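Local coordinates for sialidase domain-containing protein (Dyadobacter fermentans, PDB 5HX0) that is of unknown function but folds as a six-bladed beta-propeller with a BNR-repeat-like domain related to non-viral sialidases, at residues A[42-45]-A[46-49]. Residues are numbered along the deposited sequence; the frame is centred on the assembly and turned at random.
Sequences VRKV and EDVV
The flat carboxylate of Asp47 meets the ammonium group of Lys44 at the end that carries its two oxygens, slightly to one side of its plane, while the lysine chain passes outside the OD1 edge, displaced to that same side. The other carboxylate, that of Glu46, points to the opposite side of the strand, where its OE1 forms a salt bridge with Lys107. NZ of Lys44 donates to the syn lone pair of OD2 of Asp47 at 2.8 Å, a salt bridge between neighbours three residues apart; a second, weak bond of 3.1 Å joins the same NZ to OD1. The methylene CD of Lys44 stands off the plane, 3.3 Å from OD1 of Asp47. The chain gets there by leaving its backbone with CG turned opposite the backbone N and then bending at chi3 (82°), which carries the amine across the aspartate at about a right angle. A long flexible lysine suits this place, since it spans three residues and still reaches the carbonyl oxygen of Leu357. The short aspartate keeps its charge near the backbone, where OD1 also bonds the hydroxyl of Ser397, a second grip that should limit rotation of the carboxylate.

Three residues apart, Lys44 and Asp47 would point to opposite sides of a regular strand. Here Val45 and Glu46 both make backbone hydrogen bonds with the single residue Ile398, so one extra residue is fitted in and Lys44 and Asp47 come to the same side. Val45 has helix-like backbone angles (-76°/-52°), whereas Glu46 is nearly fully extended. CG1 of Val45 lies 4.1 Å from CG of Glu46, the branched valine packing on Ile398 and the longer glutamate reaching outward. This is a classic beta bulge, placed where the N-terminal strand 42-51 pairs with the C-terminal strand 393-401, the "Velcro" closure of a beta-propeller.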
ATOM      1  N   VAL A  42      34.845  -2.567  23.387  1.00 31.97           N
ATOM      2  CA  VAL A  42      33.682  -1.904  22.802  1.00 34.42           C
ATOM      3  C   VAL A  42      34.024  -0.453  22.513  1.00 34.34           C
ATOM      4  O   VAL A  42      34.576   0.241  23.372  1.00 38.48           O
ATOM      5  CB  VAL A  42      32.453  -1.982  23.718  1.00 34.55           C
ATOM      6  CG1 VAL A  42      31.278  -1.300  23.060  1.00 37.72           C
ATOM      7  CG2 VAL A  42      32.141  -3.423  24.022  1.00 38.56           C
ATOM      8  N   ARG A  43      33.663   0.006  21.316  1.00 31.59           N
ATOM      9  CA  ARG A  43      33.915   1.370  20.879  1.00 26.99           C
ATOM     10  C   ARG A  43      32.878   1.739  19.819  1.00 22.08           C
ATOM     11  O   ARG A  43      32.614   0.950  18.909  1.00 22.09           O
ATOM     12  CB  ARG A  43      35.344   1.481  20.323  1.00 32.50           C
ATOM     13  CG  ARG A  43      35.690   2.767  19.622  1.00 43.13           C
ATOM     14  CD  ARG A  43      37.151   2.752  19.172  1.00 46.99           C
ATOM     15  NE  ARG A  43      37.373   1.888  18.014  1.00 46.32           N
ATOM     16  CZ  ARG A  43      37.357   2.321  16.755  1.00 44.34           C
ATOM     17  NH1 ARG A  43      37.118   3.600  16.504  1.00 39.02           N
ATOM     18  NH2 ARG A  43      37.564   1.479  15.748  1.00 46.30           N
ATOM     19  N   LYS A  44      32.298   2.927  19.929  1.00 27.23           N
ATOM     20  CA  LYS A  44      31.403   3.407  18.888  1.00 31.09           C
ATOM     21  C   LYS A  44      32.227   4.010  17.763  1.00 27.50           C
ATOM     22  O   LYS A  44      33.023   4.922  17.989  1.00 35.02           O
ATOM     23  CB  LYS A  44      30.414   4.436  19.425  1.00 31.11           C
ATOM     24  CG  LYS A  44      29.532   5.011  18.308  1.00 30.76           C
ATOM     25  CD  LYS A  44      28.217   5.570  18.833  1.00 32.86           C
ATOM     26  CE  LYS A  44      28.402   6.950  19.354  1.00 29.49           C
ATOM     27  NZ  LYS A  44      27.120   7.668  19.550  1.00 27.89           N
ATOM     28  N   VAL A  45      32.045   3.493  16.555  1.00 24.58           N
ATOM     29  CA  VAL A  45      32.760   4.039  15.411  1.00 25.28           C
ATOM     30  C   VAL A  45      32.139   5.358  14.979  1.00 27.69           C
ATOM     31  O   VAL A  45      32.827   6.377  14.852  1.00 24.98           O
ATOM     32  CB  VAL A  45      32.773   3.012  14.268  1.00 24.42           C
ATOM     33  CG1 VAL A  45      33.473   3.581  13.017  1.00 28.33           C
ATOM     34  CG2 VAL A  45      33.452   1.745  14.735  1.00 25.45           C
ATOM     35  N   GLU A  46      30.827   5.364  14.765  1.00 16.70           N
ATOM     36  CA  GLU A  46      30.125   6.566  14.339  1.00 21.03           C
ATOM     37  C   GLU A  46      28.628   6.297  14.414  1.00 18.28           C
ATOM     38  O   GLU A  46      28.187   5.152  14.523  1.00 20.74           O
ATOM     39  CB  GLU A  46      30.518   6.958  12.919  1.00 21.84           C
ATOM     40  CG  GLU A  46      30.258   5.864  11.902  1.00 20.70           C
ATOM     41  CD  GLU A  46      30.659   6.275  10.493  1.00 38.64           C
ATOM     42  OE1 GLU A  46      30.624   7.488  10.184  1.00 42.65           O
ATOM     43  OE2 GLU A  46      31.014   5.380   9.698  1.00 49.11           O
ATOM     44  N   ASP A  47      27.857   7.363  14.354  1.00 16.96           N
ATOM     45  CA  ASP A  47      26.421   7.270  14.154  1.00 18.58           C
ATOM     46  C   ASP A  47      26.101   7.542  12.692  1.00 16.87           C
ATOM     47  O   ASP A  47      26.822   8.288  12.026  1.00 17.71           O
ATOM     48  CB  ASP A  47      25.698   8.272  15.036  1.00 15.75           C
ATOM     49  CG  ASP A  47      25.902   7.977  16.492  1.00 26.13           C
ATOM     50  OD1 ASP A  47      25.926   6.780  16.847  1.00 25.43           O
ATOM     51  OD2 ASP A  47      26.067   8.925  17.270  1.00 28.09           O
ATOM     52  N   VAL A  48      25.026   6.926  12.186  1.00 13.53           N
ATOM     53  CA  VAL A  48      24.616   7.139  10.801  1.00 13.94           C
ATOM     54  C   VAL A  48      23.119   7.426  10.750  1.00 15.78           C
ATOM     55  O   VAL A  48      22.358   7.082  11.657  1.00 13.05           O
ATOM     56  CB  VAL A  48      24.969   5.948   9.884  1.00 13.40           C
ATOM     57  CG1 VAL A  48      26.444   5.681   9.941  1.00 19.79           C
ATOM     58  CG2 VAL A  48      24.184   4.679  10.281  1.00 14.84           C
ATOM     59  N   VAL A  49      22.711   8.104   9.683  1.00 13.50           N
ATOM     60  CA  VAL A  49      21.301   8.278   9.350  1.00 13.98           C
ATOM     61  C   VAL A  49      20.987   7.313   8.213  1.00 14.86           C
ATOM     62  O   VAL A  49      21.685   7.291   7.196  1.00 13.31           O
ATOM     63  CB  VAL A  49      20.977   9.731   8.968  1.00 14.10           C
ATOM     64  CG1 VAL A  49      19.533   9.824   8.469  1.00 12.92           C
ATOM     65  CG2 VAL A  49      21.149  10.646  10.194  1.00 19.40           C
TER